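Local coordinates for Rbam17540 (Bacillus amyloliquefaciens, PDB 2YOY), which probably cleaves cellulose oxidatively as a copper-dependent lytic polysaccharide monooxygenase of the CBM33 family, at residues P97-K109 against E122-A136. Sequence-based numbering, arbitrary orientation.
Sequences PHATSKWHYYITK and EFELIGTVNHDGSKA. With CU1 (copper (I) ion), chain C.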
ATOM      1  N   PRO A  97     -16.819   1.396  -0.879  1.00 14.57           N
ATOM      2  CA  PRO A  97     -16.269   2.689  -0.350  1.00 13.75           C
ATOM      3  C   PRO A  97     -16.809   3.090   1.023  1.00 18.78           C
ATOM      4  O   PRO A  97     -17.643   3.993   1.130  1.00 22.44           O
ATOM      5  CB  PRO A  97     -16.719   3.697  -1.397  1.00 18.13           C
ATOM      6  CG  PRO A  97     -18.011   3.129  -1.901  1.00 21.99           C
ATOM      7  CD  PRO A  97     -17.841   1.635  -1.919  1.00 23.01           C
ATOM      8  N   HIS A  98     -16.280   2.478   2.069  1.00 13.28           N
ATOM      9  CA  HIS A  98     -16.787   2.642   3.411  1.00 14.04           C
ATOM     10  C   HIS A  98     -16.592   4.057   3.927  1.00 19.55           C
ATOM     11  O   HIS A  98     -15.737   4.804   3.436  1.00 17.46           O
ATOM     12  CB  HIS A  98     -16.044   1.742   4.389  1.00 12.19           C
ATOM     13  CG  HIS A  98     -16.032   0.305   4.003  1.00 14.57           C
ATOM     14  ND1 HIS A  98     -17.184  -0.446   3.903  1.00 16.59           N
ATOM     15  CD2 HIS A  98     -15.007  -0.526   3.682  1.00 14.29           C
ATOM     16  CE1 HIS A  98     -16.872  -1.681   3.550  1.00 22.70           C
ATOM     17  NE2 HIS A  98     -15.555  -1.760   3.428  1.00 20.73           N
ATOM     18  N   ALA A  99     -17.379   4.392   4.952  1.00 15.01           N
ATOM     19  CA  ALA A  99     -17.216   5.616   5.705  1.00 10.60           C
ATOM     20  C   ALA A  99     -15.779   5.722   6.166  1.00 12.00           C
ATOM     21  O   ALA A  99     -15.235   4.748   6.677  1.00 13.22           O
ATOM     22  CB  ALA A  99     -18.135   5.620   6.919  1.00 19.89           C
ATOM     23  N   THR A 100     -15.187   6.901   6.007  1.00 15.89           N
ATOM     24  CA  THR A 100     -13.731   7.067   6.146  1.00 15.23           C
ATOM     25  C   THR A 100     -13.366   8.142   7.136  1.00 12.40           C
ATOM     26  O   THR A 100     -13.920   9.242   7.103  1.00 14.73           O
ATOM     27  CB  THR A 100     -13.124   7.387   4.759  1.00 10.63           C
ATOM     28  OG1 THR A 100     -13.403   6.299   3.874  1.00 10.72           O
ATOM     29  CG2 THR A 100     -11.603   7.666   4.841  1.00  8.10           C
ATOM     30  N   SER A 101     -12.391   7.847   8.013  1.00  8.78           N
ATOM     31  CA  SER A 101     -11.878   8.822   8.956  1.00 12.92           C
ATOM     32  C   SER A 101     -10.646   9.553   8.425  1.00 18.27           C
ATOM     33  O   SER A 101     -10.514  10.752   8.606  1.00 13.62           O
ATOM     34  CB  SER A 101     -11.586   8.192  10.310  1.00 24.00           C
ATOM     35  OG  SER A 101     -10.719   7.110  10.165  1.00 26.36           O
ATOM     36  N   LYS A 102      -9.737   8.830   7.778  1.00 13.84           N
ATOM     37  CA  LYS A 102      -8.554   9.483   7.189  1.00 11.92           C
ATOM     38  C   LYS A 102      -7.812   8.538   6.275  1.00 11.81           C
ATOM     39  O   LYS A 102      -7.989   7.321   6.323  1.00 13.52           O
ATOM     40  CB  LYS A 102      -7.573  10.014   8.251  1.00 11.83           C
ATOM     41  CG  LYS A 102      -6.831   8.949   9.037  1.00 15.21           C
ATOM     42  CD  LYS A 102      -5.829   9.561  10.000  1.00 11.71           C
ATOM     43  CE  LYS A 102      -4.999   8.498  10.658  1.00 29.20           C
ATOM     44  NZ  LYS A 102      -3.988   9.067  11.582  1.00 29.63           N
ATOM     45  N   TRP A 103      -6.977   9.122   5.428  1.00 10.27           N
ATOM     46  CA  TRP A 103      -5.922   8.408   4.774  1.00  9.33           C
ATOM     47  C   TRP A 103      -4.586   9.021   5.172  1.00 11.99           C
ATOM     48  O   TRP A 103      -4.482  10.195   5.554  1.00 10.06           O
ATOM     49  CB  TRP A 103      -6.026   8.465   3.259  1.00 14.16           C
ATOM     50  CG  TRP A 103      -7.270   7.956   2.610  1.00 10.00           C
ATOM     51  CD1 TRP A 103      -7.414   6.760   1.935  1.00  7.97           C
ATOM     52  CD2 TRP A 103      -8.508   8.673   2.405  1.00  9.75           C
ATOM     53  NE1 TRP A 103      -8.657   6.689   1.353  1.00  9.76           N
ATOM     54  CE2 TRP A 103      -9.351   7.838   1.628  1.00 10.66           C
ATOM     55  CE3 TRP A 103      -8.964   9.931   2.778  1.00 10.28           C
ATOM     56  CZ2 TRP A 103     -10.652   8.242   1.214  1.00 12.62           C
ATOM     57  CZ3 TRP A 103     -10.276  10.322   2.389  1.00 11.41           C
ATOM     58  CH2 TRP A 103     -11.086   9.473   1.635  1.00 12.45           C
ATOM     59  N   HIS A 104      -3.577   8.179   5.184  1.00  9.68           N
ATOM     60  CA  HIS A 104      -2.220   8.589   5.599  1.00  8.45           C
ATOM     61  C   HIS A 104      -1.161   7.856   4.802  1.00  7.11           C
ATOM     62  O   HIS A 104      -1.293   6.660   4.492  1.00  8.48           O
ATOM     63  CB  HIS A 104      -2.029   8.536   7.138  1.00 13.82           C
ATOM     64  CG  HIS A 104      -2.599   7.322   7.814  1.00 10.54           C
ATOM     65  ND1 HIS A 104      -1.877   6.601   8.740  1.00 12.27           N
ATOM     66  CD2 HIS A 104      -3.825   6.731   7.751  1.00  7.20           C
ATOM     67  CE1 HIS A 104      -2.607   5.587   9.175  1.00 10.69           C
ATOM     68  NE2 HIS A 104      -3.802   5.664   8.612  1.00 14.45           N
ATOM     69  N   TYR A 105      -0.129   8.601   4.408  1.00  6.57           N
ATOM     70  CA  TYR A 105       0.891   8.154   3.465  1.00  6.85           C
ATOM     71  C   TYR A 105       2.282   8.311   4.074  1.00  7.45           C
ATOM     72  O   TYR A 105       2.574   9.324   4.716  1.00  8.50           O
ATOM     73  CB  TYR A 105       0.822   8.994   2.175  1.00  8.36           C
ATOM     74  CG  TYR A 105      -0.453   8.752   1.337  1.00  6.17           C
ATOM     75  CD1 TYR A 105      -1.600   9.448   1.585  1.00  3.86           C
ATOM     76  CD2 TYR A 105      -0.479   7.807   0.325  1.00 11.87           C
ATOM     77  CE1 TYR A 105      -2.735   9.246   0.867  1.00  7.21           C
ATOM     78  CE2 TYR A 105      -1.656   7.559  -0.421  1.00 10.81           C
ATOM     79  CZ  TYR A 105      -2.779   8.278  -0.108  1.00 12.60           C
ATOM     80  OH  TYR A 105      -3.931   8.147  -0.816  1.00 10.47           O
ATOM     81  N   TYR A 106       3.113   7.298   3.842  1.00  5.70           N
ATOM     82  CA  TYR A 106       4.438   7.188   4.371  1.00 10.80           C
ATOM     83  C   TYR A 106       5.376   6.833   3.206  1.00 13.39           C
ATOM     84  O   TYR A 106       4.958   6.208   2.235  1.00 11.28           O
ATOM     85  CB  TYR A 106       4.502   6.080   5.399  1.00  9.43           C
ATOM     86  CG  TYR A 106       3.497   6.214   6.532  1.00  8.01           C
ATOM     87  CD1 TYR A 106       2.144   5.910   6.350  1.00  7.05           C
ATOM     88  CD2 TYR A 106       3.864   6.745   7.752  1.00 10.13           C
ATOM     89  CE1 TYR A 106       1.218   6.119   7.358  1.00  8.31           C
ATOM     90  CE2 TYR A 106       2.948   6.897   8.767  1.00 11.33           C
ATOM     91  CZ  TYR A 106       1.637   6.593   8.567  1.00 14.11           C
ATOM     92  OH  TYR A 106       0.718   6.779   9.550  1.00 10.68           O
ATOM     93  N   ILE A 107       6.644   7.144   3.352  1.00  9.09           N
ATOM     94  CA  ILE A 107       7.673   6.706   2.399  1.00  6.81           C
ATOM     95  C   ILE A 107       8.822   6.132   3.219  1.00  6.73           C
ATOM     96  O   ILE A 107       9.027   6.517   4.356  1.00  6.03           O
ATOM     97  CB  ILE A 107       8.174   7.831   1.483  1.00 10.96           C
ATOM     98  CG1 ILE A 107       8.920   7.223   0.279  1.00 10.86           C
ATOM     99  CG2 ILE A 107       9.089   8.776   2.252  1.00 12.42           C
ATOM    100  CD1 ILE A 107       9.116   8.200  -0.843  1.00 14.71           C
ATOM    101  N   THR A 108       9.534   5.219   2.599  1.00  8.57           N
ATOM    102  CA  THR A 108      10.753   4.671   3.180  1.00 10.48           C
ATOM    103  C   THR A 108      11.792   5.769   3.345  1.00 14.27           C
ATOM    104  O   THR A 108      11.904   6.671   2.537  1.00  9.30           O
ATOM    105  CB  THR A 108      11.358   3.577   2.298  1.00  9.55           C
ATOM    106  OG1 THR A 108      11.256   3.968   0.933  1.00  8.84           O
ATOM    107  CG2 THR A 108      10.601   2.262   2.523  1.00 12.18           C
ATOM    108  N   LYS A 109      12.611   5.613   4.374  1.00 11.09           N
ATOM    109  CA  LYS A 109      13.676   6.570   4.679  1.00 12.18           C
ATOM    110  C   LYS A 109      14.820   6.404   3.719  1.00 12.88           C
ATOM    111  O   LYS A 109      15.013   5.334   3.131  1.00 11.54           O
ATOM    112  CB  LYS A 109      14.166   6.377   6.105  1.00 13.06           C
ATOM    113  CG  LYS A 109      13.107   6.674   7.156  1.00 11.30           C
ATOM    114  CD  LYS A 109      13.555   6.290   8.564  1.00 14.76           C
ATOM    115  CE  LYS A 109      12.558   6.831   9.589  1.00 16.67           C
ATOM    116  NZ  LYS A 109      12.886   6.452  11.001  1.00 17.53           N
ATOM    117  N   GLU A 122      11.328   2.106   9.398  1.00 14.96           N
ATOM    118  CA  GLU A 122      11.881   2.440   8.076  1.00 14.21           C
ATOM    119  C   GLU A 122      11.021   3.452   7.300  1.00  9.43           C
ATOM    120  O   GLU A 122      11.411   3.826   6.212  1.00 13.15           O
ATOM    121  CB  GLU A 122      11.961   1.175   7.215  1.00 16.67           C
ATOM    122  CG  GLU A 122      12.977   0.181   7.671  1.00 33.02           C
ATOM    123  CD  GLU A 122      13.179  -0.880   6.631  1.00 29.16           C
ATOM    124  OE1 GLU A 122      12.217  -1.628   6.340  1.00 23.98           O
ATOM    125  OE2 GLU A 122      14.284  -0.921   6.090  1.00 21.62           O
ATOM    126  N   PHE A 123       9.869   3.863   7.852  1.00 12.82           N
ATOM    127  CA  PHE A 123       8.919   4.755   7.117  1.00  5.73           C
ATOM    128  C   PHE A 123       8.810   6.085   7.800  1.00 14.22           C
ATOM    129  O   PHE A 123       8.852   6.180   9.036  1.00 19.93           O
ATOM    130  CB  PHE A 123       7.553   4.125   7.135  1.00  7.14           C
ATOM    131  CG  PHE A 123       7.378   3.025   6.126  1.00 12.45           C
ATOM    132  CD1 PHE A 123       7.143   3.353   4.791  1.00 11.30           C
ATOM    133  CD2 PHE A 123       7.434   1.677   6.488  1.00 21.19           C
ATOM    134  CE1 PHE A 123       7.007   2.376   3.835  1.00 11.70           C
ATOM    135  CE2 PHE A 123       7.282   0.693   5.539  1.00 21.55           C
ATOM    136  CZ  PHE A 123       7.097   1.037   4.199  1.00 18.26           C
ATOM    137  N   GLU A 124       8.570   7.120   7.019  1.00 12.12           N
ATOM    138  CA  GLU A 124       8.219   8.389   7.614  1.00 11.47           C
ATOM    139  C   GLU A 124       6.974   8.919   6.981  1.00  9.87           C
ATOM    140  O   GLU A 124       6.781   8.703   5.826  1.00  7.80           O
ATOM    141  CB  GLU A 124       9.340   9.407   7.546  1.00 20.36           C
ATOM    142  CG  GLU A 124       9.931   9.675   6.203  1.00 28.10           C
ATOM    143  CD  GLU A 124      11.136  10.611   6.331  1.00 30.66           C
ATOM    144  OE1 GLU A 124      11.101  11.552   7.142  1.00 58.56           O
ATOM    145  OE2 GLU A 124      12.116  10.376   5.630  1.00 25.61           O
ATOM    146  N   LEU A 125       6.160   9.570   7.792  1.00  6.56           N
ATOM    147  CA  LEU A 125       4.914  10.151   7.367  1.00  8.06           C
ATOM    148  C   LEU A 125       5.189  11.268   6.403  1.00  9.70           C
ATOM    149  O   LEU A 125       6.088  12.088   6.629  1.00  7.52           O
ATOM    150  CB  LEU A 125       4.139  10.632   8.629  1.00  9.92           C
ATOM    151  CG  LEU A 125       2.819  11.395   8.367  1.00 11.69           C
ATOM    152  CD1 LEU A 125       1.755  10.397   7.971  1.00 11.97           C
ATOM    153  CD2 LEU A 125       2.407  12.130   9.663  1.00 10.23           C
ATOM    154  N   ILE A 126       4.460  11.298   5.286  1.00  7.71           N
ATOM    155  CA  ILE A 126       4.607  12.376   4.305  1.00 11.46           C
ATOM    156  C   ILE A 126       3.334  13.140   4.052  1.00 15.91           C
ATOM    157  O   ILE A 126       3.410  14.258   3.543  1.00 12.08           O
ATOM    158  CB  ILE A 126       5.177  11.893   2.929  1.00 12.35           C
ATOM    159  CG1 ILE A 126       4.296  10.806   2.280  1.00 12.01           C
ATOM    160  CG2 ILE A 126       6.594  11.436   3.159  1.00 11.61           C
ATOM    161  CD1 ILE A 126       4.693  10.444   0.867  1.00  6.03           C
ATOM    162  N   GLY A 127       2.167  12.587   4.416  1.00  9.78           N
ATOM    163  CA  GLY A 127       0.958  13.376   4.354  1.00 11.59           C
ATOM    164  C   GLY A 127      -0.264  12.690   4.982  1.00 12.97           C
ATOM    165  O   GLY A 127      -0.344  11.492   5.017  1.00  6.81           O
ATOM    166  N   THR A 128      -1.191  13.472   5.473  1.00  9.66           N
ATOM    167  CA  THR A 128      -2.380  12.913   6.100  1.00 11.34           C
ATOM    168  C   THR A 128      -3.559  13.634   5.413  1.00 15.38           C
ATOM    169  O   THR A 128      -3.529  14.866   5.180  1.00 15.68           O
ATOM    170  CB  THR A 128      -2.381  13.110   7.627  1.00 10.81           C
ATOM    171  OG1 THR A 128      -1.246  12.441   8.280  1.00 13.30           O
ATOM    172  CG2 THR A 128      -3.660  12.599   8.261  1.00 19.19           C
ATOM    173  N   VAL A 129      -4.565  12.872   5.030  1.00 12.95           N
ATOM    174  CA  VAL A 129      -5.795  13.450   4.449  1.00  7.46           C
ATOM    175  C   VAL A 129      -6.951  13.153   5.418  1.00 11.45           C
ATOM    176  O   VAL A 129      -7.396  12.021   5.478  1.00 10.48           O
ATOM    177  CB  VAL A 129      -6.114  12.872   3.082  1.00 11.75           C
ATOM    178  CG1 VAL A 129      -7.374  13.527   2.521  1.00 19.08           C
ATOM    179  CG2 VAL A 129      -4.950  13.067   2.097  1.00 24.06           C
ATOM    180  N   ASN A 130      -7.385  14.185   6.167  1.00 20.36           N
ATOM    181  CA  ASN A 130      -8.565  14.117   7.035  1.00  5.37           C
ATOM    182  C   ASN A 130      -9.840  14.028   6.315  1.00 16.21           C
ATOM    183  O   ASN A 130      -9.979  14.585   5.256  1.00 20.89           O
ATOM    184  CB  ASN A 130      -8.535  15.091   8.176  1.00 20.21           C
ATOM    185  CG  ASN A 130      -7.265  14.977   9.015  1.00 16.70           C
ATOM    186  OD1 ASN A 130      -6.462  15.908   9.025  1.00 36.75           O
ATOM    187  ND2 ASN A 130      -7.020  13.830   9.639  1.00 18.66           N
ATOM    188  N   HIS A 131     -10.734  13.164   6.802  1.00 13.79           N
ATOM    189  CA  HIS A 131     -12.033  13.015   6.179  1.00 18.32           C
ATOM    190  C   HIS A 131     -13.117  13.165   7.248  1.00 23.31           C
ATOM    191  O   HIS A 131     -12.893  12.908   8.432  1.00 21.78           O
ATOM    192  CB  HIS A 131     -12.122  11.677   5.454  1.00 17.58           C
ATOM    193  CG  HIS A 131     -13.151  11.630   4.370  1.00 14.74           C
ATOM    194  ND1 HIS A 131     -13.061  12.379   3.214  1.00 18.92           N
ATOM    195  CD2 HIS A 131     -14.273  10.884   4.246  1.00 22.31           C
ATOM    196  CE1 HIS A 131     -14.076  12.088   2.429  1.00 22.72           C
ATOM    197  NE2 HIS A 131     -14.835  11.194   3.039  1.00 18.19           N
ATOM    198  N   ASP A 132     -14.297  13.559   6.805  1.00 20.60           N
ATOM    199  CA  ASP A 132     -15.387  13.895   7.714  1.00 26.59           C
ATOM    200  C   ASP A 132     -16.293  12.712   8.063  1.00 53.20           C
ATOM    201  O   ASP A 132     -17.338  12.928   8.647  1.00 24.21           O
ATOM    202  CB  ASP A 132     -16.230  15.042   7.120  1.00 36.39           C
ATOM    203  CG  ASP A 132     -16.968  14.647   5.851  1.00 67.79           C
ATOM    204  OD1 ASP A 132     -16.941  13.455   5.471  1.00 45.72           O
ATOM    205  OD2 ASP A 132     -17.568  15.543   5.225  1.00 34.07           O
ATOM    206  N   GLY A 133     -15.922  11.484   7.695  1.00 21.04           N
ATOM    207  CA  GLY A 133     -16.718  10.295   8.045  1.00 19.99           C
ATOM    208  C   GLY A 133     -17.685   9.917   6.957  1.00 17.77           C
ATOM    209  O   GLY A 133     -18.392   8.920   7.066  1.00 23.28           O
ATOM    210  N   SER A 134     -17.744  10.709   5.896  1.00 19.69           N
ATOM    211  CA  SER A 134     -18.521  10.329   4.730  1.00 18.37           C
ATOM    212  C   SER A 134     -17.794   9.192   3.970  1.00 20.03           C
ATOM    213  O   SER A 134     -16.662   8.799   4.315  1.00 14.21           O
ATOM    214  CB  SER A 134     -18.772  11.533   3.832  1.00 27.94           C
ATOM    215  OG  SER A 134     -17.590  11.952   3.179  1.00 26.51           O
ATOM    216  N   LYS A 135     -18.450   8.665   2.955  1.00 19.71           N
ATOM    217  CA  LYS A 135     -17.903   7.560   2.168  1.00 21.22           C
ATOM    218  C   LYS A 135     -16.571   7.921   1.489  1.00 24.77           C
ATOM    219  O   LYS A 135     -16.317   9.081   1.158  1.00 14.09           O
ATOM    220  CB  LYS A 135     -18.924   7.083   1.126  1.00 21.88           C
ATOM    221  CG  LYS A 135     -20.102   6.372   1.788  1.00 35.54           C
ATOM    222  CD  LYS A 135     -21.052   5.744   0.784  1.00 48.95           C
ATOM    223  CE  LYS A 135     -22.387   5.416   1.438  1.00120.01           C
ATOM    224  NZ  LYS A 135     -22.251   4.824   2.803  1.00 32.36           N
ATOM    225  N   ALA A 136     -15.744   6.899   1.277  1.00 14.91           N
ATOM    226  CA  ALA A 136     -14.377   7.091   0.760  1.00 15.47           C
ATOM    227  C   ALA A 136     -14.350   7.735  -0.603  1.00 18.19           C
ATOM    228  O   ALA A 136     -13.383   8.445  -0.950  1.00 14.67           O
ATOM    229  CB  ALA A 136     -13.627   5.777   0.716  1.00 13.53           C
TER
HETATM  230 CU   CU1 C 300     -14.476  -3.181   2.614  1.00 14.56          CU
HETATM  231  O   HOH W   1      -8.958  12.688  10.852  1.00 32.08           O
HETATM  232  O   HOH W   2     -11.134  12.713  10.322  1.00 33.00           O
HETATM  233  O   HOH W   3      -1.369  10.749  10.382  1.00 19.60           O
HETATM  234  O   HOH W   4      10.006   5.969  11.590  1.00 28.27           O
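Trp103 N donates to Val129 O and Val129 N donates back to Trp103 O, the latter at 2.7 Å, which identifies an antiparallel hydrogen-bonded pair. Ile107 and Glu124 repeat this reciprocal pattern. Between them the register slips by one: Tyr105 O receives a straight bond from Ile126 N at 2.8 Å and a weak one from Gly127 N at 3.3 Å, the signature of a classic beta bulge. On the N-terminal side of the corner at Ser101 the register shifts by two and a single bridge joins Ala99 to Lys135, with Thr100 N donating to Ser134 O at 2.9 Å.

Aromatic contacts lie on both faces of the pair. The six-membered ring of Trp103 turns its CZ3-CH2 edge to the face of His131, centroids 5.0 Å apart and planes at 75°, a T-shaped pair. His131 CG stands anti to its backbone N (chi1 -157°), bringing the imidazole alongside the indole, while Trp103 NE1 bonds Tyr94. On the other face, Leu125 CD1 sits over the Tyr106 ring, 4.1 Å from its centroid, in a CH-pi contact; Tyr106 OH and His104 ND1 share a hydrogen bond in the plane of both rings.

In the immunoglobulin-like beta-sandwich of these enzymes, strand 100-108 lies between 123-130 and 154-162, and the loop preceding it carries His98, whose NE2 binds copper at 2.0 Å together with His1.

Polar side-chain bonds shape the turn at 131-135, which pairs with Ala99 and Thr100. Asp132 OD1 accepts from Ser134 N in an Asx turn and from Ser134 OG on its syn lone pair, and His131 NE2 donates to Lys135 O at 3.2 Å. With an alanine in place of His131, the Trp103 edge would probably lose its facing ring and Lys135 O this donor. Two waters bridge the segments: one donates to both Ser101 O and His131 O, another links Phe123 O with Lys109 NZ, which also bonds Asp121 O.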